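Local structure of fatty acid amide hydrolase (Candida albicans, 6KVR) at the interface of chains A and B. The protein hydrolyses fatty acid amides as a member of the amidase signature family, probably releasing a carboxylate and ammonium. Residues are numbered along the deposited sequence; one frame, centred on the assembly and turned at random. Chains: chain A/B, Fatty acid amide hydrolase.

Contact 1: the interface of chains A and B. Residues chain A 329, 549-551; chain B 320, 327-328.
A:Tyr550 meets B:Leu327 and B:Pro328 in a patch held by packing between the two copies of the deposited assembly, which may or may not be the biological dimer; it is built from loop residues and the short 3-10 helix 319-321 of chain B. Within this patch polar atoms of the two chains stay beyond bonding range, so packing alone makes the contact.

One branch of B:Leu327, methyl CD2, lies above the rim of the phenol ring, 3.4 Å from CE2 and 3.5 Å from CZ of A:Tyr550. The same methyl is 3.7 Å from the phenol oxygen OH of A:Tyr550. With CG of A:Tyr550 anti to its carbonyl carbon (chi1 -66°), the ring runs past the leucine tip and the two side chains cross obliquely. On the far side of the phenol, its CE2 sits over the middle of the A:Arg549 guanidinium, 4.0 Å above that plane, a support from within chain A.

B:Pro328, which buries more surface than any other residue of the patch, wedges the outer corner of its ring against the root of the tyrosine. Its CG is 3.5 Å from CB of A:Tyr550, and the proline ring stands roughly crosswise to the tyrosine side chain. CG also approaches the backbone oxygen of A:Arg549, while its neighbour CD faces CD2 of the phenol.

A:Phe551 brings CE1 more loosely toward B:Pro328 CG, and A:Met329, present as selenomethionine, turns its methyl toward the proline carbonyl. B:Trp320 backs the proline from behind, with B:Pro328 CB 3.6 Å above the indole plane, nearer its border than its middle. Across the chains, B:Trp320 NE1 stands 4.3 Å from A:Phe551 CZ.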
# COMPACT_ATOMS: atom_id res chain seq x y z
N MSE A 329 -7.90 2.72 8.53
CA MSE A 329 -7.98 1.57 9.41
C MSE A 329 -7.87 2.08 10.84
O MSE A 329 -6.87 2.68 11.24
CB MSE A 329 -6.94 0.53 9.01
CG MSE A 329 -5.52 0.63 9.52
SE MSE A 329 -4.87 -1.21 9.76
CE MSE A 329 -5.26 -1.94 7.96
N ARG A 549 2.71 -6.91 10.58
CA ARG A 549 2.28 -5.71 9.86
C ARG A 549 0.87 -5.31 10.25
O ARG A 549 -0.05 -6.13 10.25
CB ARG A 549 2.36 -5.95 8.35
CG ARG A 549 3.76 -6.11 7.81
CD ARG A 549 3.75 -6.12 6.29
NE ARG A 549 3.70 -4.77 5.74
CZ ARG A 549 3.05 -4.45 4.63
NH1 ARG A 549 2.36 -5.35 3.94
NH2 ARG A 549 3.09 -3.19 4.20
N TYR A 550 0.71 -4.02 10.56
CA TYR A 550 -0.55 -3.38 10.94
C TYR A 550 -1.05 -3.80 12.31
O TYR A 550 -2.20 -3.52 12.67
CB TYR A 550 -1.64 -3.59 9.87
CG TYR A 550 -1.23 -2.87 8.62
CD1 TYR A 550 -1.31 -1.48 8.55
CD2 TYR A 550 -0.67 -3.56 7.55
CE1 TYR A 550 -0.89 -0.80 7.42
CE2 TYR A 550 -0.24 -2.89 6.42
CZ TYR A 550 -0.35 -1.51 6.36
OH TYR A 550 0.08 -0.85 5.24
N PHE A 551 -0.20 -4.44 13.11
CA PHE A 551 -0.50 -4.72 14.51
C PHE A 551 0.23 -3.76 15.44
O PHE A 551 0.68 -4.15 16.52
CB PHE A 551 -0.17 -6.17 14.84
CG PHE A 551 -1.16 -7.17 14.26
CD1 PHE A 551 -1.18 -7.43 12.89
CD2 PHE A 551 -2.07 -7.83 15.08
CE1 PHE A 551 -2.08 -8.35 12.35
CE2 PHE A 551 -2.98 -8.76 14.54
CZ PHE A 551 -2.98 -9.02 13.18
N TRP B 320 -4.21 -11.91 5.35
CA TRP B 320 -2.93 -11.44 5.85
C TRP B 320 -2.12 -12.52 6.56
O TRP B 320 -0.92 -12.33 6.78
CB TRP B 320 -3.14 -10.26 6.80
CG TRP B 320 -4.09 -10.56 7.91
CD1 TRP B 320 -3.77 -10.96 9.18
CD2 TRP B 320 -5.51 -10.46 7.87
NE1 TRP B 320 -4.90 -11.12 9.93
CE2 TRP B 320 -5.99 -10.82 9.15
CE3 TRP B 320 -6.44 -10.10 6.88
CZ2 TRP B 320 -7.35 -10.83 9.47
CZ3 TRP B 320 -7.79 -10.10 7.20
CH2 TRP B 320 -8.23 -10.47 8.48
N LEU B 327 -4.09 -6.50 3.62
CA LEU B 327 -4.28 -5.70 4.81
C LEU B 327 -5.17 -6.44 5.81
O LEU B 327 -6.21 -6.97 5.42
CB LEU B 327 -4.92 -4.37 4.47
CG LEU B 327 -4.14 -3.40 3.61
CD1 LEU B 327 -5.05 -2.22 3.26
CD2 LEU B 327 -2.88 -2.94 4.35
N PRO B 328 -4.81 -6.46 7.11
CA PRO B 328 -5.77 -6.94 8.13
C PRO B 328 -6.82 -5.88 8.42
O PRO B 328 -6.89 -5.27 9.49
CB PRO B 328 -4.86 -7.21 9.34
CG PRO B 328 -3.78 -6.25 9.21
CD PRO B 328 -3.54 -6.04 7.71

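Contact 2: the interface of chains A and B. Residues chain A 399, 402, 431-433; chain B 433-435.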
# COMPACT_ATOMS: atom_id res chain seq x y z
N ASP A 399 17.61 5.10 -8.38
CA ASP A 399 17.46 6.13 -9.41
C ASP A 399 18.82 6.73 -9.82
O ASP A 399 18.86 7.79 -10.43
CB ASP A 399 16.48 7.21 -8.95
CG ASP A 399 17.11 8.26 -8.02
OD1 ASP A 399 18.08 7.94 -7.31
OD2 ASP A 399 16.60 9.41 -7.99
N HIS A 402 19.74 10.27 -8.81
CA HIS A 402 19.25 11.38 -9.62
C HIS A 402 18.69 12.52 -8.77
O HIS A 402 19.06 13.69 -8.94
CB HIS A 402 18.17 10.92 -10.58
CG HIS A 402 17.40 12.05 -11.17
ND1 HIS A 402 17.93 12.88 -12.14
CD2 HIS A 402 16.16 12.53 -10.90
CE1 HIS A 402 17.04 13.81 -12.45
NE2 HIS A 402 15.96 13.62 -11.72
N HIS A 431 21.81 3.91 -12.65
CA HIS A 431 20.39 4.22 -12.75
C HIS A 431 19.67 2.97 -13.27
O HIS A 431 19.80 2.62 -14.44
CB HIS A 431 20.18 5.43 -13.65
CG HIS A 431 18.84 6.09 -13.51
ND1 HIS A 431 18.56 7.34 -14.03
CD2 HIS A 431 17.69 5.67 -12.92
CE1 HIS A 431 17.31 7.66 -13.76
NE2 HIS A 431 16.75 6.66 -13.09
N TYR A 432 18.92 2.31 -12.39
CA TYR A 432 18.22 1.08 -12.74
C TYR A 432 17.13 1.34 -13.78
O TYR A 432 16.53 2.42 -13.83
CB TYR A 432 17.57 0.49 -11.49
CG TYR A 432 18.48 -0.36 -10.62
CD1 TYR A 432 19.70 0.10 -10.19
CD2 TYR A 432 18.07 -1.63 -10.21
CE1 TYR A 432 20.52 -0.69 -9.39
CE2 TYR A 432 18.87 -2.42 -9.40
CZ TYR A 432 20.10 -1.94 -9.00
OH TYR A 432 20.90 -2.74 -8.21
N ASP A 433 16.85 0.32 -14.59
CA ASP A 433 15.65 0.34 -15.40
C ASP A 433 14.47 -0.26 -14.60
O ASP A 433 14.64 -0.85 -13.53
CB ASP A 433 15.89 -0.38 -16.74
CG ASP A 433 16.36 -1.83 -16.56
OD1 ASP A 433 16.13 -2.42 -15.50
OD2 ASP A 433 16.94 -2.40 -17.51
N ASP B 433 13.64 4.33 -17.14
CA ASP B 433 14.50 4.27 -15.97
C ASP B 433 13.68 4.54 -14.71
O ASP B 433 12.53 4.97 -14.78
CB ASP B 433 15.68 5.25 -16.11
CG ASP B 433 15.25 6.69 -16.36
OD1 ASP B 433 14.09 7.06 -16.09
OD2 ASP B 433 16.10 7.50 -16.80
N VAL B 434 14.28 4.29 -13.55
CA VAL B 434 13.53 4.36 -12.29
C VAL B 434 12.98 5.76 -12.04
O VAL B 434 11.83 5.92 -11.61
CB VAL B 434 14.41 3.88 -11.12
CG1 VAL B 434 13.88 4.37 -9.75
CG2 VAL B 434 14.48 2.36 -11.13
N ALA B 435 13.78 6.80 -12.34
CA ALA B 435 13.36 8.18 -12.11
C ALA B 435 12.08 8.53 -12.86
O ALA B 435 11.23 9.25 -12.32
CB ALA B 435 14.48 9.15 -12.51
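The N-terminal turn of helix 434-457 in this amidase-family enzyme is met by A:His431 and A:Tyr432 of the other copy, which approach the helix start of chain B from the stretch preceding their own. The imidazole points its NE2 at the helix: the backbone N of B:Ala435 donates to NE2 of A:His431 over 3.1 Å, nearly straight (163° at H) and lying in the ring plane. NE2 thus acts as acceptor, which suggests that any ring proton sits on ND1. One residue earlier, B:Val434 N donates to the carbonyl O of A:Tyr432 at 2.9 Å, a more bent bond with the donor tilted out of the carbonyl plane. Two amides of the first helical turn, where the first N-H groups of a helix have no acceptor within it, therefore find them in the partner.

The A:His431 ring is held between two layers. Over the middle of one face lies its own chain's A:Asp399 O, 3.4 Å above the plane. The opposite face takes B:Asp433, whose CB is 3.7 Å from the ring centroid in a CH-pi contact and whose carboxylate stacks at 12° to the ring. Its OD2 comes 3.3 Å from CE1 of A:His431, a proximity that may polarise the imidazole. The B:Ala435 methyl CB closes on CE1 of A:His431 at 3.4 Å.

B:Val434 straddles the margin: CG1, anti to the backbone N (chi1 161°), touches A:Asp399 CB, and CG2 packs on A:Tyr432 CB at 3.6 Å. A:Asp433 and B:Asp433 pair as an antiparallel beta bridge.

Contact 1 and contact 2 belong to one two-fold symmetric interface and share no residues; the centres of their C-alpha atoms are about 31 Å apart. Packing in contact 1 contrasts with directional bonds in contact 2. The packing and hydrogen-bond contacts have twins with the chains exchanged, whereas the bridge between A:Asp433 and B:Asp433 joins symmetry mates and is shared. The contact centres are about 24 Å and 23 Å from the predicted catalytic A:Lys158, so neither builds the active site directly. The pairing is consistent with a dimer, although the structure alone does not show that it forms in solution.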